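Local atomic coordinates of tyrosinase (Aspergillus oryzae, PDB entry 6JU4), a protein that probably oxidises L-tyrosine and L-dopa to L-dopaquinone with molecular oxygen, using a dinuclear copper centre. Residues 42-47 with 179-184; 197-202 with 251-256; 472-477 with 582-587; 465-470 with 545-550; 60-65 with 76-81. One frame throughout, in Å; residues are numbered along the deposited sequence.

Contact 1. Residues 42-47 with 179-184; sequences QLTLFV and VKVLVP
This is a helix-on-strand packing contact, mostly buried. Leu43, Thr44 and Val47 of helix 41-55 meet Val179, Val181 and Leu182 of strand 178-182, one half of a two-stranded antiparallel sheet with strand 190-194. The short axes approach to 7.2 Å at an angle of 107°, so the helix runs across the strand.

The apolar part is made by methyl groups. Leu43 and Val179 meet tip to tip, CD2 to CG2, at 4.0 Å. Val47 sits over two alternate strand residues. Its CG1 lies 3.6 Å from Val181 CG1, and its CG2 lies 3.8 Å from Val179 CG1.

One polar bond joins the two elements. The backbone N of Leu182 donates to Thr44 OG1 at 2.9 Å, nearly straight at 166°. With OG1 anti to the carbonyl carbon (chi1 -64°), Thr44 turns its hydroxyl to the strand, while CG2 rests 3.6 Å from Leu182 O. The same hydroxyl also bonds to Arg40 O, one turn back. On the strand, Lys180 O is bonded by Arg40 NH2.

The threonine hydroxyl therefore satisfies a strand N-H within otherwise apolar packing and probably helps to set the helix along the strand.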
# COMPACT_ATOMS: atom_id res chain seq x y z
N GLN B 42 -5.04 7.16 27.67
CA GLN B 42 -4.17 8.07 26.90
C GLN B 42 -4.34 7.85 25.41
O GLN B 42 -4.36 8.83 24.65
CB GLN B 42 -2.69 7.92 27.28
CG GLN B 42 -2.31 8.62 28.57
CD GLN B 42 -0.81 8.62 28.82
OE1 GLN B 42 -0.01 8.59 27.88
NE2 GLN B 42 -0.43 8.66 30.09
N LEU B 43 -4.46 6.60 24.97
CA LEU B 43 -4.68 6.34 23.54
C LEU B 43 -5.97 6.99 23.08
O LEU B 43 -6.03 7.66 22.05
CB LEU B 43 -4.72 4.83 23.25
CG LEU B 43 -5.09 4.40 21.82
CD1 LEU B 43 -4.09 4.96 20.82
CD2 LEU B 43 -5.16 2.88 21.75
N THR B 44 -7.02 6.79 23.86
CA THR B 44 -8.32 7.37 23.53
C THR B 44 -8.22 8.88 23.46
O THR B 44 -8.73 9.51 22.52
CB THR B 44 -9.36 6.97 24.60
OG1 THR B 44 -9.53 5.55 24.57
CG2 THR B 44 -10.69 7.63 24.33
N LEU B 45 -7.60 9.50 24.47
CA LEU B 45 -7.49 10.96 24.47
C LEU B 45 -6.72 11.45 23.25
O LEU B 45 -7.12 12.44 22.65
CB LEU B 45 -6.75 11.45 25.72
CG LEU B 45 -7.57 11.46 27.02
CD1 LEU B 45 -6.64 11.75 28.18
CD2 LEU B 45 -8.70 12.47 26.92
N PHE B 46 -5.62 10.80 22.87
CA PHE B 46 -4.82 11.27 21.74
C PHE B 46 -5.64 11.11 20.46
O PHE B 46 -5.70 12.03 19.64
CB PHE B 46 -3.51 10.49 21.65
CG PHE B 46 -2.46 10.96 20.67
CD1 PHE B 46 -2.53 12.16 19.98
CD2 PHE B 46 -1.32 10.18 20.44
CE1 PHE B 46 -1.53 12.56 19.10
CE2 PHE B 46 -0.33 10.56 19.55
CZ PHE B 46 -0.44 11.76 18.85
N VAL B 47 -6.28 9.95 20.31
CA VAL B 47 -7.10 9.73 19.10
C VAL B 47 -8.23 10.74 18.99
O VAL B 47 -8.49 11.37 17.96
CB VAL B 47 -7.66 8.30 19.07
CG1 VAL B 47 -8.70 8.09 17.97
CG2 VAL B 47 -6.52 7.30 18.89
N VAL B 179 -8.61 2.45 14.81
CA VAL B 179 -8.13 2.23 16.18
C VAL B 179 -9.31 2.18 17.14
O VAL B 179 -10.28 2.93 16.99
CB VAL B 179 -7.11 3.32 16.58
CG1 VAL B 179 -7.71 4.70 16.42
CG2 VAL B 179 -6.58 3.07 17.98
N LYS B 180 -9.23 1.27 18.09
CA LYS B 180 -10.26 1.08 19.11
C LYS B 180 -10.05 2.07 20.25
O LYS B 180 -8.94 2.18 20.77
CB LYS B 180 -10.18 -0.33 19.68
CG LYS B 180 -10.84 -1.41 18.86
CD LYS B 180 -10.63 -2.76 19.54
CE LYS B 180 -11.69 -3.03 20.60
NZ LYS B 180 -11.66 -4.44 21.10
N VAL B 181 -11.13 2.77 20.60
CA VAL B 181 -11.05 3.75 21.67
C VAL B 181 -12.14 3.46 22.69
O VAL B 181 -13.16 2.85 22.38
CB VAL B 181 -11.21 5.21 21.19
CG1 VAL B 181 -10.04 5.63 20.30
CG2 VAL B 181 -12.52 5.44 20.45
N LEU B 182 -11.88 3.92 23.91
CA LEU B 182 -12.88 3.82 24.97
C LEU B 182 -14.02 4.81 24.73
O LEU B 182 -13.84 5.84 24.08
CB LEU B 182 -12.25 4.15 26.32
CG LEU B 182 -11.16 3.23 26.86
CD1 LEU B 182 -10.51 3.82 28.11
CD2 LEU B 182 -11.73 1.84 27.15
N VAL B 183 -15.18 4.45 25.28
CA VAL B 183 -16.32 5.36 25.27
C VAL B 183 -16.60 5.79 26.70
O VAL B 183 -17.12 4.99 27.49
CB VAL B 183 -17.58 4.73 24.63
CG1 VAL B 183 -18.78 5.65 24.77
CG2 VAL B 183 -17.32 4.40 23.17
N PRO B 184 -16.25 7.01 27.07
CA PRO B 184 -16.41 7.37 28.49
C PRO B 184 -17.86 7.20 28.91
O PRO B 184 -18.77 7.59 28.18
CB PRO B 184 -16.01 8.84 28.53
CG PRO B 184 -15.20 9.06 27.30
CD PRO B 184 -15.76 8.13 26.27

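Contact 2. Residues 197-202 with 251-256; sequences LYRFQM and WADGGQ
One water is gripped by Arg199 and by the two residues facing it, Asp253 and Gln256. It donates to Asp253 OD1 at 2.7 Å. It accepts from Gln256 NE2 at 3.0 Å and, weakly, from Arg199 NH1, and in this way links the two segments. The main protein partner of that amide nitrogen is Thr237 O, and Gln256 OE1 is bonded by Lys239 NZ. Both ends of the amide are thus held from the loop between the two segments.

Asp253 OD2 faces Arg199, whose NH1 lies 2.8 Å away in a salt bridge. The hydrogen bond within it is weak, bent to 120°; the guanidinium and carboxylate planes stand 66° apart. Arg199 reaches across with a chain extended from CG to NE. Asp253 OD1 also accepts from the backbone N of Gly255 at 2.9 Å, nearly along its C-O axis, which closes an Asx turn.

The aliphatic part of Gln256 packs on Tyr198. CG stands over one face of the ring in a CH-pi contact, 3.6 Å from the centroid. A bend at chi2 (-53°) turns the amide off the ring, NE2 toward Arg199 CB. A second water links Tyr198 OH to the backbone N of Gln256.

Pro177 of the second subunit packs against Arg199 and Asp253. Both segments are loop, in the long connection between strand 190-194 and helix 258-265. Leu197 and Phe200 pack on helix 41-55, and Phe200 and Met202 on helix 64-69.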
# COMPACT_ATOMS: atom_id res chain seq x y z
N LEU B 197 -3.77 9.11 13.02
CA LEU B 197 -2.33 9.00 12.74
C LEU B 197 -2.05 8.34 11.40
O LEU B 197 -0.89 8.37 10.96
CB LEU B 197 -1.62 8.26 13.86
CG LEU B 197 -1.61 9.00 15.21
CD1 LEU B 197 -1.10 8.08 16.30
CD2 LEU B 197 -0.79 10.29 15.12
N TYR B 198 -3.05 7.73 10.78
CA TYR B 198 -2.83 6.96 9.55
C TYR B 198 -2.69 7.87 8.33
O TYR B 198 -1.92 7.61 7.40
CB TYR B 198 -3.99 6.01 9.36
CG TYR B 198 -4.01 5.07 8.18
CD1 TYR B 198 -3.15 3.97 8.15
CD2 TYR B 198 -4.92 5.24 7.15
CE1 TYR B 198 -3.18 3.08 7.08
CE2 TYR B 198 -4.95 4.37 6.08
CZ TYR B 198 -4.07 3.30 6.06
OH TYR B 198 -4.14 2.42 5.00
N ARG B 199 -3.45 8.95 8.32
CA ARG B 199 -3.49 9.94 7.26
C ARG B 199 -4.19 11.19 7.77
O ARG B 199 -4.92 11.13 8.76
CB ARG B 199 -4.23 9.37 6.04
CG ARG B 199 -5.72 9.22 6.28
CD ARG B 199 -6.45 8.72 5.02
NE ARG B 199 -7.81 8.40 5.48
CZ ARG B 199 -8.68 7.63 4.86
NH1 ARG B 199 -8.35 7.07 3.70
NH2 ARG B 199 -9.86 7.41 5.36
N PHE B 200 -3.98 12.28 7.04
CA PHE B 200 -4.83 13.45 7.17
C PHE B 200 -5.64 13.61 5.89
O PHE B 200 -5.07 13.66 4.81
CB PHE B 200 -3.98 14.70 7.43
CG PHE B 200 -4.78 15.97 7.44
CD1 PHE B 200 -5.83 16.15 8.34
CD2 PHE B 200 -4.52 17.01 6.56
CE1 PHE B 200 -6.57 17.31 8.36
CE2 PHE B 200 -5.24 18.19 6.57
CZ PHE B 200 -6.27 18.34 7.49
N GLN B 201 -6.95 13.65 6.08
CA GLN B 201 -7.91 13.70 4.98
C GLN B 201 -8.72 14.99 5.09
O GLN B 201 -9.24 15.27 6.17
CB GLN B 201 -8.85 12.49 5.07
CG GLN B 201 -9.96 12.37 4.04
CD GLN B 201 -10.82 11.14 4.24
OE1 GLN B 201 -10.74 10.18 3.47
NE2 GLN B 201 -11.67 11.15 5.26
N MET B 202 -8.82 15.75 4.01
CA MET B 202 -9.77 16.86 3.93
C MET B 202 -11.03 16.47 3.18
O MET B 202 -11.18 15.32 2.80
CB MET B 202 -9.09 18.03 3.21
CG MET B 202 -7.63 18.10 3.70
SD MET B 202 -7.12 19.82 3.58
CE MET B 202 -8.14 20.50 4.90
N TRP B 251 -5.04 9.68 -7.31
CA TRP B 251 -4.21 10.56 -6.50
C TRP B 251 -4.99 11.27 -5.40
O TRP B 251 -4.35 11.81 -4.48
CB TRP B 251 -3.49 11.61 -7.35
CG TRP B 251 -2.72 11.03 -8.49
CD1 TRP B 251 -2.09 9.81 -8.53
CD2 TRP B 251 -2.48 11.67 -9.76
NE1 TRP B 251 -1.48 9.65 -9.76
CE2 TRP B 251 -1.71 10.77 -10.53
CE3 TRP B 251 -2.86 12.89 -10.32
CZ2 TRP B 251 -1.32 11.09 -11.83
CZ3 TRP B 251 -2.46 13.20 -11.61
CH2 TRP B 251 -1.69 12.30 -12.37
N ALA B 252 -6.31 11.28 -5.45
CA ALA B 252 -7.05 11.91 -4.34
C ALA B 252 -6.63 11.30 -3.01
O ALA B 252 -6.47 11.97 -2.00
CB ALA B 252 -8.56 11.79 -4.58
N ASP B 253 -6.46 9.98 -3.01
CA ASP B 253 -5.92 9.31 -1.82
C ASP B 253 -5.15 8.10 -2.32
O ASP B 253 -5.73 7.07 -2.67
CB ASP B 253 -7.04 8.88 -0.88
CG ASP B 253 -6.52 8.22 0.38
OD1 ASP B 253 -5.38 7.69 0.41
OD2 ASP B 253 -7.28 8.21 1.38
N GLY B 254 -3.83 8.25 -2.40
CA GLY B 254 -3.00 7.22 -2.99
C GLY B 254 -2.67 6.13 -2.01
O GLY B 254 -1.95 5.20 -2.38
N GLY B 255 -3.18 6.21 -0.78
CA GLY B 255 -2.98 5.14 0.19
C GLY B 255 -1.72 5.30 1.03
O GLY B 255 -0.88 6.17 0.81
N GLN B 256 -1.53 4.39 1.98
CA GLN B 256 -0.36 4.39 2.85
C GLN B 256 0.46 3.13 2.58
O GLN B 256 0.16 2.06 3.13
CB GLN B 256 -0.83 4.45 4.31
CG GLN B 256 -1.91 5.49 4.55
CD GLN B 256 -1.54 6.88 4.06
OE1 GLN B 256 -0.42 7.37 4.20
NE2 GLN B 256 -2.54 7.54 3.48
O HOH W 1 -3.82 2.81 2.38
O HOH W 2 -5.14 6.33 2.70

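Contact 3. Residues 472-477 with 582-587; sequences YILSIR and VALHKT
His585 CG lies anti to the carbonyl carbon (chi1 -48°), and Ser475 OG sits between its backbone N and carbonyl carbon (chi1 60°). These torsions bring the imidazole and the hydroxyl together, two residues apart in register. Ser475 OG and His585 NE2 are 2.8 Å apart and hydrogen-bonded, with OG in the plane of the ring, at its edge. Either could be the donor.

The backbones pair as antiparallel strands. Ile473 with His585 and Ser475 with Ala583 are hydrogen-bonded pairs, each with two N-H...O bonds. The shortest, from His585 N to Ile473 O, is 2.8 Å. Tyr472-Lys586, Leu474-Leu584 and Ile476-Val582 are the non-hydrogen-bonded pairs between and beside them. These are central strands of the mixed sheet in the C-terminal domain. Strand 538-544 flanks 470-478, and strand 604-611 flanks 580-588.

On the face opposite His585, Leu474 CD2 touches Leu584 CD1 at 3.9 Å and Val582 CG1 at 4.1 Å. Pro563 packs against all three residues. Further along this face, Lys586 lies fully extended beside Tyr472, pointing the same way. Lys586 CG makes a CH-pi contact over one face of the Tyr472 ring, 4.2 Å from its centroid. Tyr472 OH bonds to Lys553 NZ and Glu470 OE2.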
# COMPACT_ATOMS: atom_id res chain seq x y z
N TYR B 472 35.72 3.77 6.86
CA TYR B 472 35.57 4.56 5.64
C TYR B 472 34.24 5.32 5.71
O TYR B 472 33.23 4.77 6.13
CB TYR B 472 35.57 3.70 4.38
CG TYR B 472 36.85 2.96 4.09
CD1 TYR B 472 37.16 1.80 4.80
CD2 TYR B 472 37.76 3.44 3.14
CE1 TYR B 472 38.33 1.12 4.55
CE2 TYR B 472 38.94 2.75 2.89
CZ TYR B 472 39.21 1.59 3.60
OH TYR B 472 40.38 0.88 3.40
N ILE B 473 34.29 6.58 5.25
CA ILE B 473 33.11 7.42 5.12
C ILE B 473 33.10 8.06 3.75
O ILE B 473 34.17 8.26 3.14
CB ILE B 473 33.06 8.50 6.22
CG1 ILE B 473 34.30 9.38 6.24
CG2 ILE B 473 32.77 7.87 7.58
CD1 ILE B 473 34.26 10.46 7.29
N LEU B 474 31.90 8.36 3.26
CA LEU B 474 31.73 9.17 2.07
C LEU B 474 31.28 10.58 2.48
O LEU B 474 30.34 10.76 3.27
CB LEU B 474 30.65 8.56 1.16
CG LEU B 474 31.10 7.27 0.47
CD1 LEU B 474 29.90 6.38 0.15
CD2 LEU B 474 31.87 7.61 -0.79
N SER B 475 31.95 11.59 1.95
CA SER B 475 31.51 12.97 2.08
C SER B 475 30.72 13.39 0.84
O SER B 475 31.07 13.01 -0.30
CB SER B 475 32.73 13.87 2.31
OG SER B 475 33.61 13.75 1.20
N ILE B 476 29.65 14.13 1.06
CA ILE B 476 28.79 14.60 -0.03
C ILE B 476 28.47 16.09 0.16
O ILE B 476 27.95 16.46 1.21
CB ILE B 476 27.46 13.81 -0.09
CG1 ILE B 476 27.65 12.29 -0.24
CG2 ILE B 476 26.59 14.32 -1.23
CD1 ILE B 476 27.70 11.53 1.07
N ARG B 477 28.78 16.91 -0.83
CA ARG B 477 28.46 18.33 -0.82
C ARG B 477 27.76 18.74 -2.12
O ARG B 477 28.20 18.39 -3.22
CB ARG B 477 29.72 19.17 -0.64
CG ARG B 477 29.44 20.65 -0.44
CD ARG B 477 30.64 21.35 0.18
NE ARG B 477 31.80 21.33 -0.70
CZ ARG B 477 33.03 21.60 -0.27
NH1 ARG B 477 33.24 21.90 1.00
NH2 ARG B 477 34.03 21.57 -1.14
N VAL B 582 31.78 14.37 -4.23
CA VAL B 582 31.78 13.13 -3.45
C VAL B 582 33.22 12.68 -3.26
O VAL B 582 34.02 12.75 -4.20
CB VAL B 582 30.97 12.02 -4.13
CG1 VAL B 582 31.01 10.76 -3.28
CG2 VAL B 582 29.53 12.49 -4.32
N ALA B 583 33.55 12.25 -2.05
CA ALA B 583 34.87 11.71 -1.79
C ALA B 583 34.80 10.59 -0.76
O ALA B 583 33.89 10.53 0.06
CB ALA B 583 35.83 12.80 -1.34
N LEU B 584 35.76 9.68 -0.88
CA LEU B 584 35.89 8.56 0.07
C LEU B 584 37.05 8.83 1.01
O LEU B 584 38.12 9.21 0.51
CB LEU B 584 36.10 7.26 -0.69
CG LEU B 584 36.16 5.96 0.13
CD1 LEU B 584 34.86 5.69 0.87
CD2 LEU B 584 36.54 4.80 -0.78
N HIS B 585 36.85 8.67 2.31
CA HIS B 585 37.86 8.92 3.33
C HIS B 585 38.07 7.70 4.22
O HIS B 585 37.13 6.94 4.47
CB HIS B 585 37.51 10.13 4.20
CG HIS B 585 37.10 11.32 3.40
ND1 HIS B 585 37.91 12.39 3.11
CD2 HIS B 585 35.90 11.58 2.82
CE1 HIS B 585 37.23 13.27 2.38
NE2 HIS B 585 36.00 12.79 2.18
N LYS B 586 39.33 7.54 4.67
CA LYS B 586 39.73 6.40 5.47
C LYS B 586 40.45 6.84 6.74
O LYS B 586 41.25 7.77 6.73
CB LYS B 586 40.64 5.49 4.65
CG LYS B 586 41.27 4.35 5.44
CD LYS B 586 42.16 3.48 4.58
CE LYS B 586 42.84 2.40 5.42
NZ LYS B 586 43.72 1.51 4.63
N THR B 587 40.22 6.11 7.82
CA THR B 587 41.10 6.22 8.98
C THR B 587 41.49 4.84 9.48
O THR B 587 40.72 3.90 9.24
CB THR B 587 40.39 6.99 10.11
OG1 THR B 587 41.32 7.28 11.17
CG2 THR B 587 39.28 6.14 10.72

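Contact 4. Residues 465-470 with 545-550; sequences KDFGEE and ARLAVH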
# COMPACT_ATOMS: atom_id res chain seq x y z
N LYS B 465 32.72 -5.65 13.68
CA LYS B 465 33.72 -6.37 14.46
C LYS B 465 34.39 -7.48 13.65
O LYS B 465 35.48 -7.96 14.00
CB LYS B 465 33.12 -7.01 15.73
N ASP B 466 33.71 -7.89 12.60
CA ASP B 466 34.14 -9.02 11.78
C ASP B 466 35.20 -8.60 10.77
O ASP B 466 35.83 -9.42 10.11
CB ASP B 466 32.95 -9.59 11.01
CG ASP B 466 32.12 -10.52 11.87
OD1 ASP B 466 32.64 -11.04 12.88
OD2 ASP B 466 30.94 -10.71 11.51
N PHE B 467 35.38 -7.29 10.62
CA PHE B 467 36.28 -6.76 9.59
C PHE B 467 37.37 -5.95 10.25
O PHE B 467 37.27 -5.70 11.46
CB PHE B 467 35.44 -6.01 8.56
CG PHE B 467 34.42 -6.95 7.93
CD1 PHE B 467 34.83 -7.97 7.09
CD2 PHE B 467 33.06 -6.82 8.20
CE1 PHE B 467 33.94 -8.85 6.51
CE2 PHE B 467 32.16 -7.70 7.62
CZ PHE B 467 32.59 -8.72 6.79
N GLY B 468 38.41 -5.57 9.52
CA GLY B 468 39.61 -4.99 10.10
C GLY B 468 39.34 -3.66 10.78
O GLY B 468 38.28 -3.07 10.58
N GLU B 469 40.29 -3.20 11.57
CA GLU B 469 40.17 -2.01 12.40
C GLU B 469 40.52 -0.77 11.58
O GLU B 469 41.63 -0.25 11.61
CB GLU B 469 41.08 -2.11 13.63
N GLU B 470 39.52 -0.34 10.81
CA GLU B 470 39.60 0.89 10.04
C GLU B 470 38.20 1.31 9.62
O GLU B 470 37.27 0.50 9.64
CB GLU B 470 40.48 0.74 8.81
CG GLU B 470 39.91 -0.19 7.75
CD GLU B 470 40.96 -1.06 7.10
OE1 GLU B 470 41.55 -1.90 7.80
OE2 GLU B 470 41.20 -0.89 5.88
N ALA B 545 30.74 4.06 4.87
CA ALA B 545 31.19 3.33 3.68
C ALA B 545 32.02 2.11 4.04
O ALA B 545 32.49 1.40 3.16
CB ALA B 545 31.95 4.27 2.75
N ARG B 546 32.21 1.85 5.32
CA ARG B 546 33.19 0.86 5.75
C ARG B 546 32.88 -0.52 5.18
O ARG B 546 33.76 -1.17 4.60
CB ARG B 546 33.25 0.79 7.27
CG ARG B 546 34.38 -0.05 7.83
CD ARG B 546 34.10 -1.55 7.76
NE ARG B 546 35.33 -2.24 8.18
CZ ARG B 546 36.33 -2.45 7.33
NH1 ARG B 546 36.22 -2.05 6.07
NH2 ARG B 546 37.43 -3.06 7.76
N LEU B 547 31.63 -0.96 5.36
CA LEU B 547 31.27 -2.31 4.91
C LEU B 547 31.25 -2.41 3.40
O LEU B 547 31.75 -3.40 2.83
CB LEU B 547 29.94 -2.72 5.54
CG LEU B 547 29.96 -2.89 7.06
CD1 LEU B 547 28.54 -3.16 7.55
CD2 LEU B 547 30.89 -4.02 7.48
N ALA B 548 30.71 -1.41 2.70
CA ALA B 548 30.69 -1.46 1.25
C ALA B 548 32.09 -1.42 0.65
O ALA B 548 32.34 -2.05 -0.39
CB ALA B 548 29.85 -0.30 0.73
N VAL B 549 33.03 -0.70 1.27
CA VAL B 549 34.42 -0.73 0.81
C VAL B 549 35.04 -2.11 0.96
O VAL B 549 35.73 -2.62 0.07
CB VAL B 549 35.28 0.31 1.56
CG1 VAL B 549 36.76 0.01 1.33
CG2 VAL B 549 34.95 1.72 1.11
N HIS B 550 34.76 -2.78 2.09
CA HIS B 550 35.30 -4.14 2.25
C HIS B 550 34.83 -5.06 1.13
O HIS B 550 35.61 -5.81 0.55
CB HIS B 550 34.87 -4.72 3.61
CG HIS B 550 35.19 -6.18 3.72
ND1 HIS B 550 36.46 -6.64 4.02
CD2 HIS B 550 34.43 -7.30 3.58
CE1 HIS B 550 36.46 -7.96 4.05
NE2 HIS B 550 35.24 -8.39 3.78
O HOH W 3 35.58 -3.02 10.96
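Phe467 and His550 meet obliquely, their ring planes 43° apart and their centroids 4.1 Å apart. The approach is uneven. Phe467 CD1 stands over the centre of the imidazole, 3.3 Å above its plane, so one side of the phenyl ring rests on the histidine face. Across the rim from CD1, Phe467 CD2 touches Leu547 CD2 at 3.6 Å, the two side chains crossing at about a right angle. Leu547 and His550, three residues apart on the helix, both meet the phenyl ring from the same side of its plane, at different parts of its rim. Trp277 also packs on Phe467.

Arg546 and Leu547 open helix 546-555, with Ala545 at the N-cap position. The helix follows strand 538-544 directly, while segment 465-470 leads into strand 470-478 beside it. The contact therefore sits at one end of the C-terminal domain's sheet.

The guanidinium of Arg546 is held on several sides. Phe467 CB lies over one face and Glu470 O over the opposite one. Arg546 NH2 donates to Gly468 O at 2.9 Å, with an N-H...O angle of 149°; the donor stands above the carbonyl plane of Gly468, not on a lone pair. A water, in the guanidinium plane, accepts from Arg546 NE at 2.9 Å. It lies 2.7 Å from Gly468 O, to which it can donate, though other acceptors compete for its protons. The bend at chi2 (-78°) turns the arginine group toward the loop. Glu470 OE1 is 4.3 Å from Arg546 NH2, well out of the guanidinium plane, so this is charge proximity rather than a salt bridge.

Contact 5. Residues 60-65 with 76-81; sequences DQLSYF and TEWDGV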
# COMPACT_ATOMS: atom_id res chain seq x y z
N ASP B 60 -10.05 28.22 11.59
CA ASP B 60 -9.55 28.02 12.97
C ASP B 60 -8.05 27.83 12.92
O ASP B 60 -7.53 26.88 12.31
CB ASP B 60 -10.29 26.84 13.58
CG ASP B 60 -9.99 26.54 15.03
OD1 ASP B 60 -8.90 26.92 15.50
OD2 ASP B 60 -10.87 25.91 15.68
N GLN B 61 -7.29 28.76 13.51
CA GLN B 61 -5.83 28.70 13.47
C GLN B 61 -5.23 27.51 14.21
O GLN B 61 -4.04 27.20 14.00
CB GLN B 61 -5.24 30.02 14.00
CG GLN B 61 -5.68 31.15 13.05
CD GLN B 61 -4.89 32.42 13.29
OE1 GLN B 61 -3.93 32.40 14.07
NE2 GLN B 61 -5.25 33.49 12.60
N LEU B 62 -6.04 26.85 15.03
CA LEU B 62 -5.57 25.66 15.73
C LEU B 62 -6.11 24.40 15.08
O LEU B 62 -6.10 23.31 15.65
CB LEU B 62 -5.91 25.73 17.21
CG LEU B 62 -5.42 26.96 17.96
CD1 LEU B 62 -5.75 26.80 19.44
CD2 LEU B 62 -3.92 27.18 17.77
N SER B 63 -6.60 24.54 13.85
CA SER B 63 -6.94 23.34 13.09
C SER B 63 -5.66 22.63 12.66
O SER B 63 -4.63 23.28 12.48
CB SER B 63 -7.76 23.71 11.85
OG SER B 63 -7.02 24.53 10.96
N TYR B 64 -5.76 21.34 12.43
CA TYR B 64 -4.59 20.60 11.95
C TYR B 64 -4.08 21.21 10.65
O TYR B 64 -2.87 21.37 10.45
CB TYR B 64 -4.97 19.13 11.73
CG TYR B 64 -3.81 18.23 11.33
CD1 TYR B 64 -3.47 18.09 9.99
CD2 TYR B 64 -3.11 17.52 12.29
CE1 TYR B 64 -2.42 17.27 9.61
CE2 TYR B 64 -2.04 16.71 11.94
CZ TYR B 64 -1.72 16.60 10.60
OH TYR B 64 -0.68 15.77 10.27
N PHE B 65 -5.01 21.54 9.75
CA PHE B 65 -4.57 22.14 8.49
C PHE B 65 -3.73 23.39 8.71
O PHE B 65 -2.67 23.57 8.08
CB PHE B 65 -5.78 22.45 7.60
CG PHE B 65 -5.35 23.06 6.28
CD1 PHE B 65 -5.14 24.42 6.13
CD2 PHE B 65 -5.12 22.24 5.18
CE1 PHE B 65 -4.71 24.92 4.92
CE2 PHE B 65 -4.73 22.74 3.96
CZ PHE B 65 -4.53 24.10 3.82
N THR B 76 0.22 30.84 4.10
CA THR B 76 -0.60 31.94 4.61
C THR B 76 -0.02 32.45 5.92
O THR B 76 0.94 31.94 6.52
CB THR B 76 -2.05 31.50 4.86
OG1 THR B 76 -2.07 30.50 5.88
CG2 THR B 76 -2.66 30.91 3.59
N GLU B 77 -0.66 33.53 6.37
CA GLU B 77 -0.37 34.04 7.72
C GLU B 77 -0.72 32.98 8.76
O GLU B 77 -1.52 32.07 8.52
CB GLU B 77 -1.16 35.33 7.93
CG GLU B 77 -2.64 35.15 8.15
CD GLU B 77 -3.34 36.39 8.66
OE1 GLU B 77 -4.29 36.25 9.46
OE2 GLU B 77 -2.97 37.50 8.23
N TRP B 78 -0.15 33.13 9.95
CA TRP B 78 -0.61 32.39 11.13
C TRP B 78 -0.38 33.25 12.37
O TRP B 78 0.69 33.88 12.50
CB TRP B 78 0.13 31.05 11.27
CG TRP B 78 -0.45 30.20 12.37
CD1 TRP B 78 -1.56 29.41 12.29
CD2 TRP B 78 0.05 30.06 13.70
NE1 TRP B 78 -1.79 28.78 13.48
CE2 TRP B 78 -0.81 29.17 14.37
CE3 TRP B 78 1.14 30.60 14.40
CZ2 TRP B 78 -0.62 28.80 15.70
CZ3 TRP B 78 1.34 30.25 15.72
CH2 TRP B 78 0.46 29.35 16.35
N ASP B 79 -1.36 33.29 13.26
CA ASP B 79 -1.27 34.03 14.51
C ASP B 79 -0.80 35.47 14.28
O ASP B 79 0.00 36.01 15.04
CB ASP B 79 -0.40 33.31 15.53
CG ASP B 79 -0.66 33.75 16.96
OD1 ASP B 79 -1.73 34.32 17.22
OD2 ASP B 79 0.18 33.54 17.87
N GLY B 80 -1.35 36.11 13.26
CA GLY B 80 -1.12 37.51 12.98
C GLY B 80 0.20 37.77 12.28
O GLY B 80 0.49 38.92 11.92
N VAL B 81 0.99 36.73 12.06
CA VAL B 81 2.29 36.87 11.42
C VAL B 81 2.15 36.68 9.92
O VAL B 81 1.73 35.59 9.50
CB VAL B 81 3.28 35.80 11.97
CG1 VAL B 81 4.66 36.05 11.38
CG2 VAL B 81 3.33 35.81 13.50
O HOH W 4 -4.04 35.93 12.27
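Two direct hydrogen bonds carry the contact, and both use Gln61. Its backbone O accepts from Trp78 NE1 at 2.8 Å. The bond is nearly straight at 172°, and the oxygen lies in the indole plane. Its side-chain OE1 accepts from the backbone N of Asp79, also at 2.8 Å. This second bond is more bent, 135°, and the donor stands above the amide's carbonyl plane. Gln61 is extended beyond CG (chi2 -166°), which carries its amide past the indole to the turn.

One water adds a bridge. It accepts from Gln61 NE2 at 2.7 Å and donates to Glu77 OE1 at 2.8 Å. It also takes a weak bond from Gly80 N.

The apolar contacts are lighter. Leu62 CD2 reaches the edge of the indole, 4.2 Å from Trp78 CZ2. Leu67 and Leu113 also pack on Trp78, whose side chain is about 10 Å from that of the copper ligand His71.

Turns shape both partners. Residues 60-63 form a type I turn, and Asp60 OD1 accepts from Leu62 N in an Asx turn. Ser63 then N-caps helix 64-69 through a bond from Arg66 N to its OG. In the other segment, residues 78-81 form a type I' turn with Gly80 at positive phi. The Asp79 carboxylate is held elsewhere, by Gly1 N, Tyr7 N and His412 ND1.

The contact ties the start of helix 64-69 to the turn beyond it. The indole N-H and the Asp79 N-H, both on buried residues, are satisfied by a single glutamine.

How the contacts relate
The contacts fall into two groups. Contacts 1, 2 and 5 form a linked set around the central domain. Phe46 CZ of contact 1 touches Leu197 CD2 of contact 2 at 4.0 Å. Phe200 CG of contact 2 packs on Tyr64 CE1 of contact 5 at 3.5 Å. Contacts 1 and 5 do not touch, their nearest atoms about 8 Å apart. Contacts 3 and 4 belong to the C-terminal domain, with centres 14 Å apart. Tyr472 O and Ala545 N join them at 2.9 Å, probably by a hydrogen bond. The two groups stay at least about 28 Å apart between nearest atoms. Contact 5 relates to the dicopper site through Trp78, whose side chain is about 10 Å from that of His71; the other four lie away from it.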